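Local atomic coordinates of glycoside hydrolase (Streptococcus pneumoniae serotype 4, PDB entry 6ORH), a protein that probably hydrolyses alpha-L-fucosidic linkages as a family 29 glycoside hydrolase, helping to break down host-derived carbohydrate antigens. Residues Phe49-Leu54 with Ser96-Gly101; Arg61-Thr66 with Glu310-Phe315; Pro336-Asp341 with Ser355-Ala360. The protein carries 2 engineered substitutions. All coordinates share one frame; numbering follows the deposited sequence.

Interactions 1 and 2 belong to the TIM-barrel domain, whereas interaction 3 lies in the F5/8 type C domain, its centre about 61 Å from that of interaction 1. All three are partly buried, neither pure core nor pure surface. Interaction 2 joins two helices of the barrel's outer layer, with aliphatic packing inside and a hydroxyl-carboxylate bond farther out. Interaction 1 joins two loops leading into helices 56-65 and 105-116, and depends on aromatic and proline surfaces; the first of these helices also carries residues 61-65 of interaction 2. Interaction 3 combines two hydrogen bonds to backbone carbonyls with apolar touches, joining parts of the two sheets of a beta sandwich.

Interaction 1: residues Phe49-Leu54 with Ser96-Gly101; sequences FNPSQL and SPWRRG. With EDO (1,2-ethanediol), chain J; EDO (1,2-ethanediol), chain H.
Trp98 meets Phe49 in an offset edge-to-face aromatic pair, joining two loops of the TIM-barrel domain that lead into helices: residues 49-54 toward helix 56-65 and residues 96-101 toward helix 105-116. The two side chains run side by side, pointing the same way, with their planes at 79°. Phe49 offers its rim, CE2 coming 3.9 Å from Trp98 CE3, while CD2 approaches Ser96 OG, which is hydrogen-bonded to Val93 O. Pro51 CD rests over the centre of the Phe49 ring.

Trp98 suits this place because its broad indole has two faces to fill. Pro51 lies across one of them in a CH-pi contact, CG standing 3.9 Å from the centroid of the five-membered ring; proline is a compact ring whose slightly polarised C-H groups suit an electron-rich indole face. The opposite face is taken by CG of its own neighbour Arg99. Leu54 adds an apolar touch, its CD1 4.2 Å from Trp98 CZ2. The cost of this packing is polar, since the buried Phe49 O has no partner.

Arg99 bends at chi2 (-81°), which turns CD; Trp98 NE1 lies 3.5 Å from the guanidinium plane, over its centre. Arg99 NH2 donates 3.3 Å to Leu54 O, which lies in the guanidinium plane although NH2 itself stands above the carbonyl plane. NH1 grips O1 of an ethanediol, probably from the crystallisation liquor, and NE is paired with Glu108 of helix 105-116. Between the two loops a water donates to Asn50 OD1 and accepts from Arg99 N at 2.9 Å.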
loop_
_atom_site.group_PDB
_atom_site.type_symbol
_atom_site.label_atom_id
_atom_site.label_comp_id
_atom_site.label_asym_id
_atom_site.label_seq_id
_atom_site.Cartn_x
_atom_site.Cartn_y
_atom_site.Cartn_z
ATOM N N PHE A 49 8.439 -36.414 20.473
ATOM C CA PHE A 49 9.379 -35.788 19.542
ATOM C C PHE A 49 10.266 -36.865 18.907
ATOM O O PHE A 49 11.337 -37.183 19.445
ATOM C CB PHE A 49 10.208 -34.693 20.239
ATOM C CG PHE A 49 11.077 -33.912 19.288
ATOM C CD1 PHE A 49 10.522 -32.940 18.455
ATOM C CD2 PHE A 49 12.431 -34.206 19.164
ATOM C CE1 PHE A 49 11.316 -32.291 17.515
ATOM C CE2 PHE A 49 13.233 -33.518 18.263
ATOM C CZ PHE A 49 12.666 -32.548 17.453
ATOM N N ASN A 50 9.850 -37.373 17.734
ATOM C CA ASN A 50 10.600 -38.421 17.046
ATOM C C ASN A 50 10.496 -38.309 15.523
ATOM O O ASN A 50 9.912 -39.153 14.847
ATOM C CB ASN A 50 10.322 -39.838 17.562
ATOM C CG ASN A 50 11.282 -40.845 16.959
ATOM O OD1 ASN A 50 12.342 -40.488 16.419
ATOM N ND2 ASN A 50 10.908 -42.109 17.018
ATOM N N PRO A 51 11.082 -37.259 14.911
ATOM C CA PRO A 51 11.168 -37.168 13.446
ATOM C C PRO A 51 12.255 -38.074 12.851
ATOM O O PRO A 51 13.384 -37.625 12.533
ATOM C CB PRO A 51 11.575 -35.702 13.239
ATOM C CG PRO A 51 12.416 -35.404 14.484
ATOM C CD PRO A 51 11.700 -36.118 15.613
ATOM N N SER A 52 11.903 -39.343 12.635
ATOM C CA SER A 52 12.916 -40.340 12.309
ATOM C C SER A 52 13.489 -40.159 10.904
ATOM O O SER A 52 14.589 -40.651 10.627
ATOM C CB SER A 52 12.394 -41.738 12.484
ATOM O OG SER A 52 11.242 -41.909 11.675
ATOM N N GLN A 53 12.792 -39.415 10.039
ATOM C CA GLN A 53 13.331 -39.235 8.698
ATOM C C GLN A 53 14.020 -37.876 8.547
ATOM O O GLN A 53 14.317 -37.476 7.410
ATOM C CB GLN A 53 12.211 -39.340 7.666
ATOM C CG GLN A 53 11.692 -40.772 7.507
ATOM C CD GLN A 53 10.356 -40.756 6.807
ATOM O OE1 GLN A 53 10.272 -40.690 5.581
ATOM N NE2 GLN A 53 9.281 -40.773 7.572
ATOM N N LEU A 54 14.313 -37.193 9.667
ATOM C CA LEU A 54 14.795 -35.814 9.556
ATOM C C LEU A 54 16.109 -35.732 8.775
ATOM O O LEU A 54 17.054 -36.476 9.012
ATOM C CB LEU A 54 14.937 -35.216 10.957
ATOM C CG LEU A 54 15.194 -33.699 11.008
ATOM C CD1 LEU A 54 14.606 -33.151 12.295
ATOM C CD2 LEU A 54 16.710 -33.391 10.991
ATOM N N SER A 96 14.365 -37.202 24.550
ATOM C CA SER A 96 13.473 -37.616 23.482
ATOM C C SER A 96 14.035 -38.876 22.822
ATOM O O SER A 96 15.219 -39.155 22.945
ATOM C CB SER A 96 13.268 -36.513 22.474
ATOM O OG SER A 96 14.294 -36.516 21.489
ATOM N N PRO A 97 13.209 -39.691 22.139
ATOM C CA PRO A 97 13.735 -40.863 21.434
ATOM C C PRO A 97 14.465 -40.555 20.136
ATOM O O PRO A 97 15.117 -41.430 19.564
ATOM C CB PRO A 97 12.507 -41.726 21.151
ATOM C CG PRO A 97 11.319 -40.793 21.251
ATOM C CD PRO A 97 11.745 -39.608 22.094
ATOM N N TRP A 98 14.347 -39.310 19.661
ATOM C CA TRP A 98 15.024 -38.956 18.423
ATOM C C TRP A 98 16.521 -39.242 18.580
ATOM O O TRP A 98 17.111 -38.840 19.574
ATOM C CB TRP A 98 14.764 -37.456 18.156
ATOM C CG TRP A 98 15.394 -36.937 16.898
ATOM C CD1 TRP A 98 15.198 -37.418 15.641
ATOM C CD2 TRP A 98 16.297 -35.820 16.766
ATOM N NE1 TRP A 98 15.936 -36.705 14.733
ATOM C CE2 TRP A 98 16.608 -35.708 15.392
ATOM C CE3 TRP A 98 16.876 -34.921 17.666
ATOM C CZ2 TRP A 98 17.499 -34.750 14.909
ATOM C CZ3 TRP A 98 17.727 -33.941 17.186
ATOM C CH2 TRP A 98 18.027 -33.855 15.821
ATOM N N ARG A 99 17.146 -39.917 17.591
ATOM C CA ARG A 99 18.578 -40.235 17.640
ATOM C C ARG A 99 18.963 -40.930 18.955
ATOM O O ARG A 99 20.093 -40.798 19.435
ATOM C CB ARG A 99 19.443 -38.991 17.415
ATOM C CG ARG A 99 19.011 -38.139 16.230
ATOM C CD ARG A 99 19.522 -38.693 14.917
ATOM N NE ARG A 99 19.416 -37.684 13.867
ATOM C CZ ARG A 99 18.690 -37.825 12.761
ATOM N NH1 ARG A 99 18.015 -38.941 12.537
ATOM N NH2 ARG A 99 18.650 -36.853 11.856
ATOM N N ARG A 100 18.010 -41.671 19.532
ATOM C CA ARG A 100 18.174 -42.375 20.803
ATOM C C ARG A 100 18.704 -41.461 21.903
ATOM O O ARG A 100 19.548 -41.866 22.704
ATOM C CB ARG A 100 19.102 -43.586 20.660
ATOM C CG ARG A 100 18.387 -44.923 20.782
ATOM C CD ARG A 100 19.194 -45.990 20.060
ATOM N NE ARG A 100 19.795 -45.422 18.859
ATOM C CZ ARG A 100 20.246 -46.146 17.838
ATOM N NH1 ARG A 100 20.165 -47.465 17.894
ATOM N NH2 ARG A 100 20.753 -45.555 16.771
ATOM N N GLY A 101 18.189 -40.227 21.948
ATOM C CA GLY A 101 18.541 -39.302 23.001
ATOM C C GLY A 101 19.838 -38.532 22.754
ATOM O O GLY A 101 20.182 -37.683 23.564
HETATM C C1 EDO J . 17.974 -39.430 9.159
HETATM O O1 EDO J . 16.972 -39.023 10.043
HETATM C C2 EDO J . 17.561 -40.725 8.633
HETATM O O2 EDO J . 17.203 -41.521 9.738
HETATM C C1 EDO H . 8.993 -39.395 3.009
HETATM O O1 EDO H . 8.605 -39.088 4.362
HETATM C C2 EDO H . 7.846 -39.795 2.165
HETATM O O2 EDO H . 7.010 -40.783 2.750
HETATM O O HOH W 1 15.293 -41.275 15.744
#

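Interaction 2: residues Arg61-Thr66 with Glu310-Phe315; sequences RVLKET and ERLYEF
Leu312 and Tyr313 carry helix 306-322 onto the end of helix 56-65, a pairing of neighbouring helices in the outer layer of the TIM barrel. The strands that precede them, 292-295 and 23-27, lie side by side in the barrel, and the helices follow suit: the short segments run parallel within 18°, their axes 10.0 Å apart.

Leu312 comes first and points toward helix 56-65. Its CD1 lies 4.2 Å from Leu63 CD2 and a little farther from Val62 CG1, while CB is placed against Thr66 OG1. A branched aliphatic chain fits this position because it also reaches Leu294 and Ile296 on the barrel side. A water donates to Leu312 O and Thr66 O, 2.8 Å from each, bridging the two backbones.

Tyr313 follows and faces more polar company. Thr66 CG2 stands over the centre of its ring, 3.5 Å from the centroid and almost on the normal, a clear CH-pi contact. Thr66 holds this pose by its other branch: OG1, placed between the backbone N and the carbonyl carbon (chi1 60°), donates 2.8 Å to Val62 O. The hydroxyl thus finds a backbone acceptor within its own turn of chain, while the methyl is left for the ring. Val62 CG1 touches the ring near CE2.

Beyond the ring the phenol needs a polar partner, and Glu65 supplies it through an extended chain. Glu65 OE2 is simultaneously salt-bridged to Arg61 NH1, and Arg61 NH2 makes a second salt bridge, to Glu58; this probably steadies the carboxylate as an anion. Tyr313 OH donates to Glu65 OE1 at 2.7 Å, approaching from above the carboxylate plane, which is turned 69° from the ring.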
loop_
_atom_site.group_PDB
_atom_site.type_symbol
_atom_site.label_atom_id
_atom_site.label_comp_id
_atom_site.label_asym_id
_atom_site.label_seq_id
_atom_site.Cartn_x
_atom_site.Cartn_y
_atom_site.Cartn_z
ATOM N N ARG A 61 19.996 -27.641 1.655
ATOM C CA ARG A 61 20.225 -27.729 0.209
ATOM C C ARG A 61 19.105 -27.006 -0.550
ATOM O O ARG A 61 19.375 -26.202 -1.445
ATOM C CB ARG A 61 20.319 -29.194 -0.244
ATOM C CG ARG A 61 20.566 -29.313 -1.749
ATOM C CD ARG A 61 20.587 -30.778 -2.194
ATOM N NE ARG A 61 19.283 -31.431 -2.113
ATOM C CZ ARG A 61 18.305 -31.314 -3.028
ATOM N NH1 ARG A 61 18.493 -30.580 -4.124
ATOM N NH2 ARG A 61 17.158 -31.937 -2.834
ATOM N N VAL A 62 17.855 -27.276 -0.189
ATOM C CA VAL A 62 16.723 -26.694 -0.895
ATOM C C VAL A 62 16.729 -25.181 -0.686
ATOM O O VAL A 62 16.556 -24.420 -1.635
ATOM C CB VAL A 62 15.385 -27.338 -0.499
ATOM C CG1 VAL A 62 14.201 -26.488 -0.950
ATOM C CG2 VAL A 62 15.281 -28.726 -1.141
ATOM N N LEU A 63 16.974 -24.745 0.553
ATOM C CA LEU A 63 17.026 -23.294 0.767
ATOM C C LEU A 63 18.152 -22.631 -0.035
ATOM O O LEU A 63 17.962 -21.551 -0.586
ATOM C CB LEU A 63 17.148 -23.008 2.269
ATOM C CG LEU A 63 15.941 -23.421 3.104
ATOM C CD1 LEU A 63 16.248 -23.271 4.597
ATOM C CD2 LEU A 63 14.703 -22.623 2.695
ATOM N N LYS A 64 19.329 -23.267 -0.091
ATOM C CA LYS A 64 20.457 -22.714 -0.826
ATOM C C LYS A 64 20.086 -22.623 -2.303
ATOM O O LYS A 64 20.282 -21.582 -2.942
ATOM C CB LYS A 64 21.694 -23.603 -0.676
ATOM C CG LYS A 64 22.969 -23.052 -1.304
ATOM C CD LYS A 64 23.569 -21.881 -0.542
ATOM C CE LYS A 64 24.907 -21.442 -1.102
ATOM N NZ LYS A 64 25.555 -20.396 -0.292
ATOM N N GLU A 65 19.527 -23.719 -2.831
ATOM C CA GLU A 65 19.229 -23.801 -4.257
ATOM C C GLU A 65 18.126 -22.821 -4.646
ATOM O O GLU A 65 18.029 -22.458 -5.823
ATOM C CB GLU A 65 18.846 -25.219 -4.689
ATOM C CG GLU A 65 20.029 -26.184 -4.660
ATOM C CD GLU A 65 19.629 -27.556 -5.189
ATOM O OE1 GLU A 65 18.500 -27.690 -5.757
ATOM O OE2 GLU A 65 20.451 -28.496 -5.027
ATOM N N THR A 66 17.297 -22.388 -3.678
ATOM C CA THR A 66 16.177 -21.515 -4.006
ATOM C C THR A 66 16.439 -20.073 -3.575
ATOM O O THR A 66 15.468 -19.303 -3.510
ATOM C CB THR A 66 14.846 -22.064 -3.481
ATOM O OG1 THR A 66 14.853 -22.219 -2.056
ATOM C CG2 THR A 66 14.532 -23.415 -4.107
ATOM N N GLU A 310 8.239 -27.342 -3.938
ATOM C CA GLU A 310 7.925 -26.977 -5.310
ATOM C C GLU A 310 7.749 -25.456 -5.417
ATOM O O GLU A 310 8.277 -24.834 -6.346
ATOM C CB GLU A 310 6.659 -27.733 -5.727
ATOM C CG GLU A 310 6.248 -27.470 -7.154
ATOM C CD GLU A 310 5.275 -28.556 -7.571
ATOM O OE1 GLU A 310 5.706 -29.447 -8.350
ATOM O OE2 GLU A 310 4.113 -28.551 -7.064
ATOM N N ARG A 311 7.055 -24.894 -4.427
ATOM C CA ARG A 311 6.712 -23.477 -4.408
ATOM C C ARG A 311 7.977 -22.622 -4.264
ATOM O O ARG A 311 8.107 -21.569 -4.897
ATOM C CB ARG A 311 5.675 -23.259 -3.303
ATOM C CG ARG A 311 5.124 -21.845 -3.193
ATOM C CD ARG A 311 4.423 -21.346 -4.448
ATOM N NE ARG A 311 3.707 -22.326 -5.263
ATOM C CZ ARG A 311 2.533 -22.874 -4.984
ATOM N NH1 ARG A 311 1.910 -22.615 -3.849
ATOM N NH2 ARG A 311 1.992 -23.718 -5.854
ATOM N N LEU A 312 8.953 -23.088 -3.464
ATOM C CA LEU A 312 10.196 -22.333 -3.366
ATOM C C LEU A 312 10.976 -22.292 -4.683
ATOM O O LEU A 312 11.578 -21.271 -5.003
ATOM C CB LEU A 312 11.066 -22.897 -2.232
ATOM C CG LEU A 312 10.509 -22.759 -0.824
ATOM C CD1 LEU A 312 11.499 -23.390 0.144
ATOM C CD2 LEU A 312 10.289 -21.281 -0.494
ATOM N N TYR A 313 11.012 -23.418 -5.436
ATOM C CA TYR A 313 11.677 -23.408 -6.726
ATOM C C TYR A 313 10.923 -22.489 -7.697
ATOM O O TYR A 313 11.560 -21.758 -8.440
ATOM C CB TYR A 313 11.814 -24.833 -7.288
ATOM C CG TYR A 313 12.936 -25.622 -6.649
ATOM C CD1 TYR A 313 14.254 -25.457 -7.052
ATOM C CD2 TYR A 313 12.666 -26.485 -5.597
ATOM C CE1 TYR A 313 15.285 -26.162 -6.446
ATOM C CE2 TYR A 313 13.686 -27.193 -4.973
ATOM C CZ TYR A 313 14.989 -27.015 -5.390
ATOM O OH TYR A 313 15.994 -27.692 -4.748
ATOM N N GLU A 314 9.597 -22.490 -7.610
ATOM C CA GLU A 314 8.792 -21.661 -8.512
ATOM C C GLU A 314 9.086 -20.189 -8.212
ATOM O O GLU A 314 9.196 -19.379 -9.122
ATOM C CB GLU A 314 7.301 -21.893 -8.288
ATOM C CG GLU A 314 6.826 -23.211 -8.891
ATOM C CD GLU A 314 5.383 -23.579 -8.606
ATOM O OE1 GLU A 314 4.686 -22.797 -7.934
ATOM O OE2 GLU A 314 4.955 -24.675 -9.050
ATOM N N PHE A 315 9.268 -19.874 -6.926
ATOM C CA PHE A 315 9.516 -18.490 -6.524
ATOM C C PHE A 315 10.903 -18.058 -7.002
ATOM O O PHE A 315 11.103 -16.946 -7.497
ATOM C CB PHE A 315 9.284 -18.384 -5.008
ATOM C CG PHE A 315 9.469 -17.045 -4.323
ATOM C CD1 PHE A 315 9.159 -15.855 -4.960
ATOM C CD2 PHE A 315 9.816 -17.013 -2.977
ATOM C CE1 PHE A 315 9.311 -14.635 -4.305
ATOM C CE2 PHE A 315 9.923 -15.796 -2.302
ATOM C CZ PHE A 315 9.681 -14.608 -2.969
HETATM O O HOH W 2 12.647 -19.127 -3.499
#

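Interaction 3: residues Pro336-Asp341 with Ser355-Ala360; sequences PALSAD and SWASDA
Trp356 reaches from the short edge strand 356-357 to the backbone of Pro336 and to Ala337, joining the two sheets of the beta sandwich that forms the F5/8 type C domain: residues 336-341 follow strand 332-334 of one sheet, and strand 356-357 borders the other. From CB, chi1 of 162° sets CG anti to the backbone N. Ile364, Leu366 and Leu442 touch the side chain. CD1 is the first ring atom to meet the other segment, 3.8 Å from Ala337 CB. Next comes NE1, which donates to Pro336 O at 2.7 Å; the bond is nearly straight (165°) and lies in both the ring plane and the carbonyl plane. CE2 and CZ2 follow, 3.6 and 3.7 Å from Pro336 O. Tryptophan suits the spot by combining a large apolar ring with one N-H able to satisfy a carbonyl at its rim.

The backbones add a second bond. Leu338 N donates to Ala357 O at 2.8 Å, and Ala337 CA approaches that oxygen as well, in a C-H...O contact. The Leu338 side chain crosses that of Asp359 at about a right angle, CD1 coming 3.5 Å from OD2. Farther along, Pro336 CB packs 3.9 Å from Ala360 CB. Ser358 OG, close to the proline ring, accepts from Ala360 N at 3.1 Å, forming an ST turn. At the other end, a water bridges Asp341 O and Ser355 N.

Ser355 O accepts from ND1 of His346, a calcium-site residue, although no calcium is bound to this chain in the model. Across the contact, two N-H groups, one indole and one backbone, satisfy backbone carbonyls amid apolar packing, so polar and apolar contributions are combined.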
loop_
_atom_site.group_PDB
_atom_site.type_symbol
_atom_site.label_atom_id
_atom_site.label_comp_id
_atom_site.label_asym_id
_atom_site.label_seq_id
_atom_site.Cartn_x
_atom_site.Cartn_y
_atom_site.Cartn_z
ATOM N N PRO A 336 20.777 17.056 -13.626
ATOM C CA PRO A 336 21.856 17.698 -12.888
ATOM C C PRO A 336 22.732 16.643 -12.222
ATOM O O PRO A 336 22.268 15.536 -11.901
ATOM C CB PRO A 336 21.093 18.591 -11.911
ATOM C CG PRO A 336 19.807 17.845 -11.668
ATOM C CD PRO A 336 19.453 17.173 -12.983
ATOM N N ALA A 337 24.006 16.977 -12.029
ATOM C CA ALA A 337 24.915 16.085 -11.332
ATOM C C ALA A 337 26.006 16.899 -10.652
ATOM O O ALA A 337 26.488 17.894 -11.192
ATOM C CB ALA A 337 25.489 15.010 -12.241
ATOM N N LEU A 338 26.413 16.431 -9.475
ATOM C CA LEU A 338 27.270 17.198 -8.595
ATOM C C LEU A 338 28.619 17.457 -9.267
ATOM O O LEU A 338 29.173 18.549 -9.134
ATOM C CB LEU A 338 27.449 16.390 -7.298
ATOM C CG LEU A 338 28.295 17.036 -6.204
ATOM C CD1 LEU A 338 27.676 18.354 -5.755
ATOM C CD2 LEU A 338 28.409 16.088 -5.022
ATOM N N SER A 339 29.129 16.422 -9.944
ATOM C CA SER A 339 30.475 16.409 -10.516
ATOM C C SER A 339 30.610 15.199 -11.435
ATOM O O SER A 339 29.751 14.332 -11.479
ATOM C CB SER A 339 31.528 16.357 -9.418
ATOM O OG SER A 339 31.638 15.050 -8.891
ATOM N N ALA A 340 31.722 15.125 -12.190
ATOM C CA ALA A 340 32.022 13.952 -12.993
ATOM C C ALA A 340 32.076 12.673 -12.158
ATOM O O ALA A 340 31.737 11.600 -12.646
ATOM C CB ALA A 340 33.335 14.193 -13.741
ATOM N N ASP A 341 32.536 12.787 -10.906
ATOM C CA ASP A 341 32.668 11.634 -10.027
ATOM C C ASP A 341 31.285 11.124 -9.589
ATOM O O ASP A 341 31.183 9.970 -9.180
ATOM C CB ASP A 341 33.543 11.959 -8.816
ATOM C CG ASP A 341 35.031 12.100 -9.123
ATOM O OD1 ASP A 341 35.440 11.738 -10.235
ATOM O OD2 ASP A 341 35.768 12.547 -8.242
ATOM N N SER A 355 28.301 5.956 -8.709
ATOM C CA SER A 355 27.015 6.481 -8.255
ATOM C C SER A 355 26.811 7.929 -8.712
ATOM O O SER A 355 27.760 8.602 -9.120
ATOM C CB SER A 355 26.914 6.399 -6.768
ATOM O OG SER A 355 27.665 7.453 -6.209
ATOM N N TRP A 356 25.555 8.397 -8.612
ATOM C CA TRP A 356 25.138 9.732 -9.000
ATOM C C TRP A 356 24.682 10.485 -7.751
ATOM O O TRP A 356 24.203 9.861 -6.812
ATOM C CB TRP A 356 23.991 9.675 -10.027
ATOM C CG TRP A 356 23.237 10.962 -10.162
ATOM C CD1 TRP A 356 23.515 12.007 -11.001
ATOM C CD2 TRP A 356 22.078 11.375 -9.396
ATOM N NE1 TRP A 356 22.615 13.031 -10.826
ATOM C CE2 TRP A 356 21.719 12.669 -9.841
ATOM C CE3 TRP A 356 21.323 10.786 -8.368
ATOM C CZ2 TRP A 356 20.639 13.380 -9.308
ATOM C CZ3 TRP A 356 20.242 11.490 -7.854
ATOM C CH2 TRP A 356 19.891 12.763 -8.317
ATOM N N ALA A 357 24.874 11.799 -7.758
ATOM C CA ALA A 357 24.426 12.707 -6.706
ATOM C C ALA A 357 24.206 14.075 -7.330
ATOM O O ALA A 357 24.773 14.369 -8.390
ATOM C CB ALA A 357 25.439 12.777 -5.585
ATOM N N SER A 358 23.353 14.896 -6.702
ATOM C CA SER A 358 23.137 16.271 -7.125
ATOM C C SER A 358 22.746 17.134 -5.930
ATOM O O SER A 358 21.907 16.729 -5.119
ATOM C CB SER A 358 22.086 16.365 -8.184
ATOM O OG SER A 358 21.915 17.729 -8.559
ATOM N N ASP A 359 23.339 18.330 -5.854
ATOM C CA ASP A 359 22.977 19.316 -4.847
ATOM C C ASP A 359 22.032 20.357 -5.453
ATOM O O ASP A 359 21.839 21.430 -4.881
ATOM C CB ASP A 359 24.236 19.953 -4.243
ATOM C CG ASP A 359 25.090 20.660 -5.284
ATOM O OD1 ASP A 359 24.779 20.527 -6.486
ATOM O OD2 ASP A 359 26.080 21.310 -4.893
ATOM N N ALA A 360 21.440 20.053 -6.614
ATOM C CA ALA A 360 20.523 20.978 -7.267
ATOM C C ALA A 360 19.250 21.131 -6.437
ATOM O O ALA A 360 18.929 20.248 -5.642
ATOM C CB ALA A 360 20.172 20.504 -8.655
HETATM O O HOH W 3 30.410 7.789 -7.627
#